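Local coordinates for protein formate dehydrogenase (Pyrobaculum aerophilum, PDB 1QP8) that binds NADPH and, as a member of the D-isomer specific 2-hydroxyacid dehydrogenase family, probably reduces 2-oxoacids such as glyoxylate or hydroxypyruvate, at residues V5-P10 and Q273-A278; L51-V56 and G289-I294; L91-A96 and V256-V261; Y98-Q103 and D203-N208. All blocks are in the same frame, centred on the assembly; numbering follows the deposited sequence.

Interaction 1 (V5-P10 and Q273-A278)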
# COMPACT_ATOMS: atom_id res chain seq x y z
N VAL A 5 20.42 30.72 12.00
CA VAL A 5 20.03 29.31 11.96
C VAL A 5 19.68 28.94 13.38
O VAL A 5 20.48 29.12 14.29
CB VAL A 5 21.20 28.41 11.47
CG1 VAL A 5 20.72 26.99 11.33
CG2 VAL A 5 21.73 28.89 10.14
N ASN A 6 18.48 28.42 13.58
CA ASN A 6 18.08 28.07 14.92
C ASN A 6 17.87 26.60 15.19
O ASN A 6 17.11 26.25 16.09
CB ASN A 6 16.84 28.88 15.33
CG ASN A 6 15.68 28.68 14.39
OD1 ASN A 6 14.68 29.39 14.49
ND2 ASN A 6 15.79 27.70 13.49
N PHE A 7 18.53 25.74 14.43
CA PHE A 7 18.37 24.31 14.66
C PHE A 7 19.62 23.55 14.25
O PHE A 7 20.41 24.07 13.45
CB PHE A 7 17.15 23.81 13.89
CG PHE A 7 17.31 23.87 12.40
CD1 PHE A 7 17.83 22.77 11.70
CD2 PHE A 7 16.94 25.01 11.69
CE1 PHE A 7 17.96 22.82 10.32
CE2 PHE A 7 17.07 25.06 10.31
CZ PHE A 7 17.59 23.96 9.62
N GLU A 8 19.80 22.35 14.80
CA GLU A 8 20.97 21.50 14.51
C GLU A 8 21.14 21.26 13.01
O GLU A 8 20.23 20.75 12.36
CB GLU A 8 20.85 20.16 15.22
CG GLU A 8 21.12 20.22 16.72
CD GLU A 8 22.59 20.02 17.07
OE1 GLU A 8 23.12 18.92 16.80
OE2 GLU A 8 23.20 20.97 17.61
N LEU A 9 22.29 21.61 12.46
CA LEU A 9 22.51 21.41 11.03
C LEU A 9 23.39 20.24 10.65
O LEU A 9 24.47 20.06 11.19
CB LEU A 9 23.14 22.66 10.41
CG LEU A 9 22.30 23.86 9.99
CD1 LEU A 9 23.20 24.82 9.24
CD2 LEU A 9 21.16 23.43 9.10
N PRO A 10 22.94 19.42 9.69
CA PRO A 10 23.77 18.29 9.28
C PRO A 10 25.10 18.85 8.73
O PRO A 10 25.10 19.85 8.02
CB PRO A 10 22.94 17.64 8.18
CG PRO A 10 21.53 17.86 8.68
CD PRO A 10 21.57 19.29 9.16
N GLN A 273 17.64 15.13 3.78
CA GLN A 273 17.35 15.54 2.42
C GLN A 273 16.56 16.86 2.39
O GLN A 273 16.89 17.77 1.63
CB GLN A 273 16.56 14.47 1.69
CG GLN A 273 16.43 14.77 0.24
CD GLN A 273 15.38 13.92 -0.43
OE1 GLN A 273 15.43 12.69 -0.36
NE2 GLN A 273 14.43 14.58 -1.08
N MSE A 274 15.52 16.96 3.22
CA MSE A 274 14.74 18.18 3.28
C MSE A 274 15.69 19.34 3.55
O MSE A 274 15.60 20.40 2.92
CB MSE A 274 13.70 18.08 4.38
CG MSE A 274 12.51 17.21 4.04
SE MSE A 274 11.50 16.84 5.51
CE MSE A 274 10.71 18.45 5.88
N VAL A 275 16.63 19.15 4.46
CA VAL A 275 17.57 20.20 4.78
C VAL A 275 18.50 20.51 3.62
O VAL A 275 18.76 21.68 3.34
CB VAL A 275 18.41 19.87 6.02
CG1 VAL A 275 19.52 20.92 6.19
CG2 VAL A 275 17.49 19.85 7.25
N MSE A 276 18.97 19.49 2.91
CA MSE A 276 19.85 19.78 1.79
C MSE A 276 19.11 20.56 0.73
O MSE A 276 19.63 21.53 0.17
CB MSE A 276 20.47 18.51 1.23
CG MSE A 276 21.71 18.07 2.01
SE MSE A 276 22.88 19.43 2.41
CE MSE A 276 23.09 20.23 0.79
N GLU A 277 17.87 20.18 0.48
CA GLU A 277 17.08 20.87 -0.53
C GLU A 277 16.79 22.30 -0.12
O GLU A 277 16.73 23.20 -0.96
CB GLU A 277 15.78 20.12 -0.79
CG GLU A 277 15.55 19.90 -2.25
CD GLU A 277 14.58 18.79 -2.50
OE1 GLU A 277 14.94 17.62 -2.19
OE2 GLU A 277 13.47 19.07 -3.00
N ALA A 278 16.61 22.52 1.17
CA ALA A 278 16.35 23.86 1.68
C ALA A 278 17.61 24.69 1.48
O ALA A 278 17.55 25.86 1.09
CB ALA A 278 16.00 23.80 3.15
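V275 meets F7, L9 and P10 with its two methyl branches in a contact that is apolar throughout. CG1 lies anti to the backbone N (chi1 172°), which sends it toward the N-terminal loop, where it reaches P10 CD at 4.0 Å and L9 CD2 at 4.2 Å. The other branch, V275 CG2, approaches the F7 ring obliquely, 4.3 Å from CE1. F7 is packed from within its own loop as well: V5 CG1 sits 4.2 Å over one face of the ring, displaced toward the rim. L9 crosses V275 at a slant and also touches L17 of helix 11-18.

Hydrogen bonds do not span the two segments; they act within the helix and around it. Q273 NE2 donates to E277 OE1 (3.3 Å) one turn along, with that oxygen somewhat out of the Q273 amide plane, and M274 O accepts from N78 ND2.

P10 takes the N-cap position of helix 11-18, so the contact sets the start of that helix against helix 268-286, with V57 touched by both F7 and V275. Pairing an N-terminal loop with a late helix is characteristic of the discontinuous, flavodoxin-like catalytic domain of this family, which the C-terminal part returns to complete.

Interaction 2 (L51-V56 and G289-I294)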
# COMPACT_ATOMS: atom_id res chain seq x y z
N LEU A 51 16.17 41.40 8.01
CA LEU A 51 15.84 40.11 7.45
C LEU A 51 15.06 40.38 6.17
O LEU A 51 14.12 41.18 6.16
CB LEU A 51 14.98 39.30 8.41
CG LEU A 51 14.51 37.90 7.98
CD1 LEU A 51 15.69 36.98 7.71
CD2 LEU A 51 13.63 37.33 9.08
N LYS A 52 15.46 39.72 5.08
CA LYS A 52 14.79 39.92 3.81
C LYS A 52 14.32 38.62 3.17
O LYS A 52 13.55 38.64 2.20
CB LYS A 52 15.72 40.67 2.87
CG LYS A 52 16.32 41.90 3.53
CD LYS A 52 17.21 42.68 2.59
CE LYS A 52 17.68 43.96 3.25
NZ LYS A 52 18.46 43.69 4.48
N PHE A 53 14.79 37.49 3.70
CA PHE A 53 14.40 36.18 3.17
C PHE A 53 14.34 35.16 4.29
O PHE A 53 15.14 35.20 5.21
CB PHE A 53 15.40 35.71 2.12
CG PHE A 53 15.05 34.38 1.49
CD1 PHE A 53 13.95 34.25 0.65
CD2 PHE A 53 15.85 33.25 1.72
CE1 PHE A 53 13.65 33.03 0.04
CE2 PHE A 53 15.55 32.03 1.11
CZ PHE A 53 14.46 31.92 0.27
N ILE A 54 13.38 34.24 4.23
CA ILE A 54 13.25 33.20 5.24
C ILE A 54 12.97 31.86 4.59
O ILE A 54 11.87 31.64 4.06
CB ILE A 54 12.11 33.49 6.23
CG1 ILE A 54 12.45 34.72 7.09
CG2 ILE A 54 11.89 32.30 7.14
CD1 ILE A 54 11.36 35.10 8.10
N GLN A 55 13.97 30.98 4.60
CA GLN A 55 13.83 29.65 4.03
C GLN A 55 13.41 28.70 5.13
O GLN A 55 14.13 28.54 6.12
CB GLN A 55 15.15 29.15 3.45
CG GLN A 55 15.08 27.72 2.91
CD GLN A 55 14.14 27.60 1.72
OE1 GLN A 55 14.36 28.23 0.68
NE2 GLN A 55 13.08 26.79 1.87
N VAL A 56 12.25 28.08 4.95
CA VAL A 56 11.73 27.14 5.92
C VAL A 56 12.06 25.72 5.45
O VAL A 56 11.96 25.41 4.27
CB VAL A 56 10.20 27.28 6.09
CG1 VAL A 56 9.73 26.36 7.23
CG2 VAL A 56 9.83 28.73 6.38
N GLY A 289 19.25 33.95 -8.02
CA GLY A 289 18.32 33.23 -8.87
C GLY A 289 16.95 33.20 -8.22
O GLY A 289 16.79 33.70 -7.11
N ARG A 290 15.95 32.64 -8.90
CA ARG A 290 14.61 32.57 -8.35
C ARG A 290 14.43 31.35 -7.46
O ARG A 290 14.44 30.22 -7.93
CB ARG A 290 13.57 32.51 -9.46
CG ARG A 290 12.20 32.11 -8.96
CD ARG A 290 11.13 32.57 -9.91
NE ARG A 290 11.31 33.98 -10.21
CZ ARG A 290 10.37 34.76 -10.74
NH1 ARG A 290 9.18 34.25 -11.02
NH2 ARG A 290 10.63 36.03 -10.98
N PRO A 291 14.25 31.55 -6.15
CA PRO A 291 14.06 30.46 -5.20
C PRO A 291 12.71 29.84 -5.42
O PRO A 291 11.76 30.54 -5.76
CB PRO A 291 14.12 31.17 -3.86
CG PRO A 291 14.99 32.37 -4.15
CD PRO A 291 14.45 32.83 -5.45
N ARG A 292 12.61 28.52 -5.22
CA ARG A 292 11.34 27.83 -5.38
C ARG A 292 10.46 27.96 -4.13
O ARG A 292 10.94 28.31 -3.05
CB ARG A 292 11.58 26.36 -5.68
CG ARG A 292 12.28 26.13 -7.00
CD ARG A 292 12.29 24.67 -7.39
NE ARG A 292 12.74 24.49 -8.77
CZ ARG A 292 12.83 23.31 -9.39
NH1 ARG A 292 12.50 22.19 -8.75
NH2 ARG A 292 13.27 23.25 -10.64
N ASN A 293 9.17 27.71 -4.30
CA ASN A 293 8.25 27.74 -3.19
C ASN A 293 8.07 29.05 -2.46
O ASN A 293 7.89 29.06 -1.24
CB ASN A 293 8.66 26.68 -2.19
CG ASN A 293 8.63 25.32 -2.79
OD1 ASN A 293 7.57 24.83 -3.17
ND2 ASN A 293 9.78 24.69 -2.89
N ILE A 294 8.11 30.16 -3.19
CA ILE A 294 7.92 31.45 -2.56
C ILE A 294 6.47 31.48 -2.07
O ILE A 294 5.54 31.23 -2.84
CB ILE A 294 8.12 32.60 -3.56
CG1 ILE A 294 9.56 32.57 -4.11
CG2 ILE A 294 7.77 33.92 -2.91
CD1 ILE A 294 10.62 32.99 -3.14
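F53 holds CG anti to its own nitrogen (chi1 -178°), which carries the ring across to P291 and I294, while I294, bent at both torsions (chi1 -61°, chi2 -72°), brings CD1 to that ring. CD1 of I294 arrives at the rim, near the ring plane, 4.4 Å from F53 CE1. P291 uses its CB, which lies 4.2 Å from F53 CZ and meets the ring obliquely. The ring also stacks with Y285 of helix 268-286 and touches L282, so it is wedged between that helix and the loop that follows it.

F53 leads into strand 54-55, which runs parallel to strand 75-76. In the discontinuous catalytic domain of this dehydrogenase family, the loop 289-294 lays the C-terminal part of the chain back over that pair; N293 hydrogen-bonds through its backbone to G77.

No hydrogen bond joins the two segments directly. Within its own segment Q55 NE2 donates to V56 O (3.0 Å), which steadies the amide; the acceptor lies in the amide plane of Q55 but the donor stands above the carbonyl plane. Q55 OE1 is hydrogen-bonded to N281 ND2, and N281 OD1 to R292 N, so one asparagine of helix 268-286 bridges both segments.

Interaction 3 (L91-A96 and V256-V261). With NDP (NADPH dihydro-nicotinamide-adenine-dinucleotide phosphate), chain C.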
# COMPACT_ATOMS: atom_id res chain seq x y z
N LEU A 91 -0.23 5.87 1.01
CA LEU A 91 -0.73 4.66 0.40
C LEU A 91 -0.86 3.59 1.45
O LEU A 91 -1.87 2.87 1.49
CB LEU A 91 0.19 4.20 -0.71
CG LEU A 91 0.10 5.14 -1.91
CD1 LEU A 91 1.28 4.90 -2.83
CD2 LEU A 91 -1.21 4.91 -2.64
N ALA A 92 0.15 3.48 2.30
CA ALA A 92 0.14 2.49 3.38
C ALA A 92 -1.03 2.81 4.28
O ALA A 92 -1.82 1.93 4.63
CB ALA A 92 1.43 2.58 4.16
N LEU A 93 -1.15 4.08 4.63
CA LEU A 93 -2.25 4.51 5.48
C LEU A 93 -3.59 4.15 4.88
O LEU A 93 -4.56 3.93 5.60
CB LEU A 93 -2.22 6.01 5.73
CG LEU A 93 -1.64 6.44 7.07
CD1 LEU A 93 -1.85 7.94 7.26
CD2 LEU A 93 -2.32 5.66 8.20
N LEU A 94 -3.65 4.10 3.56
CA LEU A 94 -4.88 3.78 2.88
C LEU A 94 -5.13 2.28 2.79
O LEU A 94 -6.15 1.77 3.24
CB LEU A 94 -4.86 4.39 1.49
CG LEU A 94 -5.93 3.91 0.51
CD1 LEU A 94 -7.31 4.26 1.05
CD2 LEU A 94 -5.69 4.55 -0.86
N LEU A 95 -4.17 1.57 2.21
CA LEU A 95 -4.31 0.14 2.02
C LEU A 95 -4.43 -0.70 3.29
O LEU A 95 -5.11 -1.72 3.28
CB LEU A 95 -3.13 -0.39 1.18
CG LEU A 95 -2.83 0.29 -0.16
CD1 LEU A 95 -1.73 -0.46 -0.88
CD2 LEU A 95 -4.07 0.32 -1.00
N ALA A 96 -3.78 -0.30 4.38
CA ALA A 96 -3.84 -1.08 5.62
C ALA A 96 -5.27 -1.30 6.06
O ALA A 96 -5.68 -2.43 6.31
CB ALA A 96 -3.05 -0.40 6.73
N VAL A 256 -7.35 4.96 12.49
CA VAL A 256 -5.99 4.46 12.42
C VAL A 256 -5.19 5.73 12.60
O VAL A 256 -5.43 6.71 11.91
CB VAL A 256 -5.62 3.87 11.06
CG1 VAL A 256 -4.11 3.67 11.00
CG2 VAL A 256 -6.35 2.52 10.84
N ALA A 257 -4.25 5.71 13.53
CA ALA A 257 -3.49 6.91 13.78
C ALA A 257 -1.99 6.70 13.93
O ALA A 257 -1.55 5.74 14.55
CB ALA A 257 -4.03 7.57 15.01
N THR A 258 -1.23 7.62 13.35
CA THR A 258 0.22 7.59 13.43
C THR A 258 0.64 8.98 13.90
O THR A 258 0.01 9.99 13.56
CB THR A 258 0.90 7.22 12.09
OG1 THR A 258 0.41 8.06 11.04
CG2 THR A 258 0.62 5.77 11.76
N PRO A 259 1.74 9.06 14.66
CA PRO A 259 2.29 10.28 15.22
C PRO A 259 3.02 11.25 14.33
O PRO A 259 4.14 11.66 14.63
CB PRO A 259 3.18 9.78 16.36
CG PRO A 259 3.33 8.26 16.11
CD PRO A 259 2.71 7.97 14.79
N TRP A 260 2.40 11.63 13.22
CA TRP A 260 3.01 12.60 12.34
C TRP A 260 4.42 12.14 11.94
O TRP A 260 5.40 12.86 12.13
CB TRP A 260 3.07 13.92 13.09
CG TRP A 260 3.32 15.09 12.25
CD1 TRP A 260 3.48 15.11 10.90
CD2 TRP A 260 3.42 16.44 12.69
NE1 TRP A 260 3.67 16.40 10.46
CE2 TRP A 260 3.64 17.23 11.54
CE3 TRP A 260 3.34 17.06 13.94
CZ2 TRP A 260 3.79 18.62 11.61
CZ3 TRP A 260 3.49 18.44 14.01
CH2 TRP A 260 3.71 19.21 12.85
N VAL A 261 4.51 10.94 11.39
CA VAL A 261 5.80 10.38 11.00
C VAL A 261 5.93 10.06 9.52
O VAL A 261 6.86 9.35 9.12
CB VAL A 261 6.09 9.11 11.77
CG1 VAL A 261 6.46 9.46 13.20
CG2 VAL A 261 4.88 8.19 11.73
PA NDP C . 2.66 21.90 -2.33
O1A NDP C . 2.53 23.03 -1.36
O2A NDP C . 3.74 21.37 -1.46
O5B NDP C . 1.02 21.83 -2.26
C5B NDP C . 0.40 22.59 -3.37
C4B NDP C . -0.83 21.80 -3.96
O4B NDP C . -2.06 21.90 -3.14
C3B NDP C . -1.32 22.35 -5.35
O3B NDP C . -2.09 21.36 -6.01
C2B NDP C . -2.08 23.58 -4.85
O2B NDP C . -2.86 24.38 -5.65
C1B NDP C . -2.81 22.99 -3.71
N9A NDP C . -3.32 23.98 -2.82
C8A NDP C . -2.69 24.86 -1.98
N7A NDP C . -3.55 25.61 -1.29
C5A NDP C . -4.78 25.17 -1.73
C6A NDP C . -6.12 25.58 -1.39
N6A NDP C . -6.32 26.56 -0.49
N1A NDP C . -7.17 24.93 -2.04
C2A NDP C . -6.88 23.94 -2.96
N3A NDP C . -5.68 23.51 -3.33
C4A NDP C . -4.67 24.17 -2.65
O3 NDP C . 2.34 20.37 -2.19
PN NDP C . 2.52 19.04 -1.25
O1N NDP C . 1.90 17.85 -1.87
O2N NDP C . 3.96 18.79 -0.90
O5D NDP C . 1.73 19.40 0.17
C5D NDP C . 2.44 20.20 1.16
C4D NDP C . 1.52 20.26 2.39
O4D NDP C . 1.35 18.93 2.93
C3D NDP C . 2.16 21.10 3.50
O3D NDP C . 1.79 22.46 3.32
C2D NDP C . 1.60 20.41 4.78
O2D NDP C . 0.39 21.03 5.22
C1D NDP C . 1.46 18.93 4.37
N1N NDP C . 2.63 18.05 4.83
C2N NDP C . 2.30 16.98 5.73
C3N NDP C . 3.38 16.17 6.17
C7N NDP C . 3.04 14.98 7.16
O7N NDP C . 3.92 14.17 7.38
N7N NDP C . 1.79 14.94 7.69
C4N NDP C . 4.76 16.34 5.77
C5N NDP C . 4.94 17.45 4.87
C6N NDP C . 3.96 18.28 4.40
P2B NDP C . -2.06 25.75 -6.25
O1X NDP C . -3.26 26.31 -6.99
O2X NDP C . -1.68 26.48 -5.01
O3X NDP C . -0.96 25.24 -7.04
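L93 slides past V256 in the opposite direction, the two side chains overlapping at their branches, with L93 CD2 3.9 Å from V256 CG1. The other leucine methyl, CD1, comes within 4.4 Å of T258 OG1. That hydroxyl is hydrogen-bonded to D235 OD2, the same carboxylate oxygen that also receives V261 N, so D235, an NADPH-binding residue, links the T258 side chain to the V261 backbone.

V256 belongs to strand 255-257, an outermost strand of the six-stranded parallel sheet of the Rossmann-type NAD-binding domain, and L93 to helix 83-98, which packs on that sheet, L93 touching V207 of strand 205-208. Past the strand, P259 centres an inverse gamma turn, after which the chain delivers W260 to the cofactor.

With CG anti to the backbone N (chi1 -164°), the indole reaches the nicotinamide carboxamide of NADPH. W260 CD1 lies 3.6 Å from N7N, which it meets obliquely, whereas O7N stands at the indole edge, in its plane, 3.7 Å from CD1; W260 NE1 is 3.6 Å from C7N. Replacing the indole with an alanine removes the CD1 and NE1 atoms that the carboxamide lies against and would probably leave the amide freer to turn. Y265 packs against the indole too, while W260 O accepts a weak hydrogen bond from R115 NH1 of the second subunit.

Interaction 4 (Y98-Q103 and D203-N208)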
# COMPACT_ATOMS: atom_id res chain seq x y z
N TYR A 98 -8.02 -0.18 4.23
CA TYR A 98 -8.81 -0.44 3.03
C TYR A 98 -8.88 -1.91 2.67
O TYR A 98 -9.95 -2.47 2.58
CB TYR A 98 -8.25 0.32 1.83
CG TYR A 98 -9.22 0.41 0.67
CD1 TYR A 98 -10.22 1.38 0.65
CD2 TYR A 98 -9.13 -0.47 -0.40
CE1 TYR A 98 -11.11 1.47 -0.41
CE2 TYR A 98 -10.02 -0.39 -1.47
CZ TYR A 98 -11.00 0.58 -1.48
OH TYR A 98 -11.91 0.64 -2.52
N LYS A 99 -7.73 -2.54 2.46
CA LYS A 99 -7.74 -3.96 2.12
C LYS A 99 -8.01 -4.81 3.36
O LYS A 99 -7.84 -6.04 3.34
CB LYS A 99 -6.41 -4.36 1.46
CG LYS A 99 -6.09 -3.56 0.20
CD LYS A 99 -7.07 -3.85 -0.92
CE LYS A 99 -6.72 -5.13 -1.65
NZ LYS A 99 -7.77 -5.52 -2.64
N ARG A 100 -8.43 -4.14 4.44
CA ARG A 100 -8.77 -4.81 5.69
C ARG A 100 -7.62 -5.63 6.31
O ARG A 100 -7.86 -6.62 7.01
CB ARG A 100 -9.97 -5.72 5.44
CG ARG A 100 -11.03 -5.14 4.48
CD ARG A 100 -12.12 -4.34 5.17
NE ARG A 100 -12.15 -2.93 4.79
CZ ARG A 100 -13.24 -2.29 4.38
NH1 ARG A 100 -14.40 -2.93 4.29
NH2 ARG A 100 -13.19 -0.99 4.09
N ILE A 101 -6.38 -5.23 6.05
CA ILE A 101 -5.25 -5.96 6.60
C ILE A 101 -5.23 -5.87 8.13
O ILE A 101 -5.14 -6.89 8.83
CB ILE A 101 -3.91 -5.39 6.09
CG1 ILE A 101 -3.82 -5.54 4.56
CG2 ILE A 101 -2.76 -6.11 6.77
CD1 ILE A 101 -3.66 -6.97 4.09
N ILE A 102 -5.32 -4.65 8.66
CA ILE A 102 -5.31 -4.45 10.10
C ILE A 102 -6.41 -5.23 10.78
O ILE A 102 -6.18 -5.92 11.77
CB ILE A 102 -5.48 -2.99 10.48
CG1 ILE A 102 -4.21 -2.20 10.20
CG2 ILE A 102 -5.79 -2.90 11.96
CD1 ILE A 102 -4.37 -0.73 10.51
N GLN A 103 -7.63 -5.09 10.26
CA GLN A 103 -8.77 -5.78 10.86
C GLN A 103 -8.64 -7.30 10.84
O GLN A 103 -8.80 -7.95 11.87
CB GLN A 103 -10.09 -5.32 10.21
CG GLN A 103 -9.99 -4.84 8.79
CD GLN A 103 -9.50 -3.40 8.65
OE1 GLN A 103 -10.30 -2.47 8.47
NE2 GLN A 103 -8.19 -3.21 8.73
N ASP A 203 -19.02 3.18 3.87
CA ASP A 203 -17.96 2.20 4.02
C ASP A 203 -16.56 2.79 3.73
O ASP A 203 -15.54 2.11 3.87
CB ASP A 203 -18.26 1.06 3.06
CG ASP A 203 -17.17 0.04 3.02
OD1 ASP A 203 -16.91 -0.57 4.07
OD2 ASP A 203 -16.58 -0.13 1.93
N ALA A 204 -16.53 4.07 3.36
CA ALA A 204 -15.29 4.76 3.00
C ALA A 204 -14.16 4.85 4.02
O ALA A 204 -14.35 4.75 5.23
CB ALA A 204 -15.61 6.16 2.50
N VAL A 205 -12.97 5.08 3.46
CA VAL A 205 -11.72 5.22 4.18
C VAL A 205 -11.16 6.60 3.85
O VAL A 205 -10.76 6.83 2.71
CB VAL A 205 -10.69 4.22 3.64
CG1 VAL A 205 -9.32 4.52 4.22
CG2 VAL A 205 -11.13 2.81 3.94
N PHE A 206 -11.11 7.50 4.81
CA PHE A 206 -10.59 8.83 4.56
C PHE A 206 -9.18 8.94 5.13
O PHE A 206 -8.99 8.83 6.33
CB PHE A 206 -11.46 9.88 5.25
CG PHE A 206 -11.09 11.29 4.90
CD1 PHE A 206 -11.79 11.99 3.93
CD2 PHE A 206 -10.01 11.91 5.53
CE1 PHE A 206 -11.43 13.29 3.58
CE2 PHE A 206 -9.64 13.21 5.19
CZ PHE A 206 -10.35 13.90 4.21
N VAL A 207 -8.20 9.16 4.27
CA VAL A 207 -6.82 9.30 4.72
C VAL A 207 -6.34 10.76 4.75
O VAL A 207 -6.37 11.45 3.74
CB VAL A 207 -5.88 8.51 3.79
CG1 VAL A 207 -4.43 8.79 4.15
CG2 VAL A 207 -6.20 7.03 3.87
N ASN A 208 -5.90 11.24 5.92
CA ASN A 208 -5.38 12.61 5.98
C ASN A 208 -3.89 12.56 6.23
O ASN A 208 -3.45 11.93 7.19
CB ASN A 208 -6.03 13.43 7.08
CG ASN A 208 -5.58 14.88 7.05
OD1 ASN A 208 -5.19 15.39 5.99
ND2 ASN A 208 -5.62 15.55 8.19
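The backbones come nearest at Y98 and V205, their CA atoms 6.5 Å apart, where helix 83-98 ends, K99 departs from helical geometry and R100, in a left-handed helical conformation, takes the N-cap position of helix 101-109. V205 CG2, anti to its carbonyl carbon, meets Y98 at the ring edge near its plane, 3.7 Å from CD1. The phenol oxygen of Y98 is hydrogen-bonded to L121 O.

R100 is bent at chi2 (-91°) and chi3 (117°), which brings its guanidinium to D203 and V205. Its NH1 forms a salt bridge with D203 OD1 that is long at 3.5 Å, the accompanying hydrogen bond weak. The oxygen lies at the guanidinium edge, but the carboxylate is turned about 75° out of the guanidinium plane, and D203 is poorly ordered. The other terminal nitrogen, NH2, passes 4.3 Å from V205 CG2, and NE is hydrogen-bonded to P97 O, which holds the guanidinium at its inner nitrogen. A leucine in place of R100 would probably leave P97 O without this donor and cost D203 its weak salt bridge here, although D203 OD2 would still have R176.

Strand 205-208 lies between strands 177-180 and 231-234 of the Rossmann-type sheet, with helix 83-98 laid across V205 and V207, while helix 101-109 leads off along the subunit interface, where I102 packs on I102 of the second subunit.

From the N terminus, interaction 1 closes the longest loop, bringing residues 5-10 to helix 268-286. Interaction 2 starts later, at 51-56, and ends beyond it, at 289-294, so the two cross; they touch where A278 O packs on Q55 CG. Together they join the N- and C-terminal parts of the catalytic domain. Both loops enclose interaction 3, which itself encloses interaction 4. These inner two set helix 83-98 and the turn after it against strands 255-257 and 205-208 of one sheet, meet through the backbone pair A96 and I102, and both border the second subunit. Interactions 2 and 4 lie farthest apart, their centres about 39 Å from each other.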